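Long-range contact in 2-polyprenyl-6-methoxyphenol hydroxylase-like FAD-dependent oxidoreductase (Streptomyces sp. NRRL 11266, PDB 6UI5), which is an FAD-dependent oxidoreductase resembling the 2-polyprenyl-6-methoxyphenol hydroxylases, with an FAD-binding domain followed by an aromatic-ring hydroxylase C-terminal domain: residues 304-309 / 469-474. Sequence-based numbering, arbitrary orientation.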
# COMPACT_ATOMS: atom_id res chain seq x y z
N ALA A 304 -9.14 26.24 -7.88
CA ALA A 304 -9.40 27.64 -8.19
C ALA A 304 -8.30 28.54 -7.65
O ALA A 304 -7.93 29.54 -8.29
CB ALA A 304 -10.76 28.07 -7.61
N VAL A 305 -7.80 28.23 -6.46
CA VAL A 305 -6.74 29.05 -5.89
C VAL A 305 -5.50 28.97 -6.78
O VAL A 305 -4.88 29.99 -7.08
CB VAL A 305 -6.48 28.63 -4.44
CG1 VAL A 305 -5.26 29.34 -3.87
CG2 VAL A 305 -7.73 28.96 -3.59
N ASN A 306 -5.21 27.78 -7.30
CA ASN A 306 -4.10 27.64 -8.25
C ASN A 306 -4.35 28.45 -9.52
O ASN A 306 -3.47 29.17 -9.98
CB ASN A 306 -3.89 26.18 -8.60
CG ASN A 306 -2.63 25.97 -9.42
OD1 ASN A 306 -2.56 26.36 -10.58
ND2 ASN A 306 -1.60 25.38 -8.81
N LEU A 307 -5.55 28.34 -10.11
CA LEU A 307 -5.75 28.93 -11.44
C LEU A 307 -6.08 30.41 -11.39
O LEU A 307 -5.65 31.17 -12.28
CB LEU A 307 -6.85 28.18 -12.19
CG LEU A 307 -7.22 28.81 -13.52
CD1 LEU A 307 -6.02 28.75 -14.42
CD2 LEU A 307 -8.42 28.09 -14.14
N GLY A 308 -6.83 30.87 -10.39
CA GLY A 308 -6.99 32.30 -10.23
C GLY A 308 -5.72 32.88 -9.63
O GLY A 308 -5.32 32.51 -8.51
N TRP A 309 -5.09 33.77 -10.41
CA TRP A 309 -3.83 34.48 -10.19
C TRP A 309 -2.98 34.20 -11.43
O TRP A 309 -2.52 35.15 -12.09
CB TRP A 309 -3.10 34.16 -8.86
CG TRP A 309 -2.08 32.97 -8.79
CD1 TRP A 309 -2.28 31.75 -8.21
CD2 TRP A 309 -0.72 32.96 -9.26
NE1 TRP A 309 -1.15 30.96 -8.33
CE2 TRP A 309 -0.17 31.69 -8.96
CE3 TRP A 309 0.09 33.91 -9.90
CZ2 TRP A 309 1.14 31.33 -9.29
CZ3 TRP A 309 1.42 33.55 -10.23
CH2 TRP A 309 1.92 32.27 -9.92
N ARG A 469 4.21 32.24 -3.45
CA ARG A 469 3.36 32.53 -4.59
C ARG A 469 1.95 32.93 -4.16
O ARG A 469 1.51 32.64 -3.04
CB ARG A 469 3.30 31.34 -5.54
CG ARG A 469 4.62 30.57 -5.67
CD ARG A 469 4.48 29.61 -6.83
NE ARG A 469 3.15 28.95 -6.82
CZ ARG A 469 2.83 27.89 -7.55
NH1 ARG A 469 3.72 27.33 -8.40
NH2 ARG A 469 1.60 27.38 -7.45
N PRO A 470 1.22 33.63 -5.04
CA PRO A 470 -0.11 34.13 -4.65
C PRO A 470 -1.06 33.05 -4.14
O PRO A 470 -2.01 33.38 -3.43
CB PRO A 470 -0.63 34.78 -5.94
CG PRO A 470 0.60 35.21 -6.67
CD PRO A 470 1.62 34.12 -6.38
N ASP A 471 -0.83 31.78 -4.47
CA ASP A 471 -1.64 30.72 -3.92
C ASP A 471 -1.07 30.15 -2.62
O ASP A 471 -1.48 29.06 -2.20
CB ASP A 471 -1.82 29.62 -4.97
CG ASP A 471 -0.50 29.08 -5.49
OD1 ASP A 471 0.55 29.36 -4.88
OD2 ASP A 471 -0.53 28.34 -6.50
N GLY A 472 -0.15 30.85 -1.97
CA GLY A 472 0.42 30.42 -0.71
C GLY A 472 1.60 29.47 -0.77
O GLY A 472 2.17 29.13 0.28
N CYS A 473 1.99 29.01 -1.96
CA CYS A 473 3.00 27.95 -2.06
C CYS A 473 4.40 28.55 -1.96
O CYS A 473 4.68 29.60 -2.57
CB CYS A 473 2.86 27.18 -3.39
SG CYS A 473 1.26 26.29 -3.64
N VAL A 474 5.26 27.89 -1.18
CA VAL A 474 6.64 28.34 -0.99
C VAL A 474 7.44 28.08 -2.26
O VAL A 474 7.77 26.93 -2.57
CB VAL A 474 7.32 27.63 0.18
CG1 VAL A 474 8.83 28.02 0.18
CG2 VAL A 474 6.66 27.98 1.46
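In W309 and D471 alike CG stands between the backbone N and the carbonyl carbon (chi1 89° and 56°), which swings the indole of W309 over the 469-472 turn and lifts the carboxylate of D471 to meet it. There W309 NE1 gives D471 OD2 a weak hydrogen bond of 3.3 Å. P470 turns the CB-CG-CD edge of its ring, tilted, against one face of the indole: its CD sits 3.7 Å from the centroid of the W309 six-membered ring, almost on the ring normal, a CH-pi contact, while P470 CG is 3.5 Å from W309 CE3. The turn, type I from R469 to G472, links strands 465-468 and 474-477 of the thioredoxin-like C-terminal domain and docks it on helix 295-316 of the FAD-binding domain. R469 grips D471 side-on in a salt bridge in its guanidinium plane, R469 NH2 bonding to D471 OD2 at 2.5 Å and NE to OD1. That same OD1 accepts from C473 N, closing an Asx turn, so the carboxylate's rotation is fixed. V305 CG1 packs on D471 CB at 3.6 Å. E330 bridges both segments, pairing with R469 NH1 and accepting from N306 ND2, while N306 OD1 takes a hydrogen bond from K310.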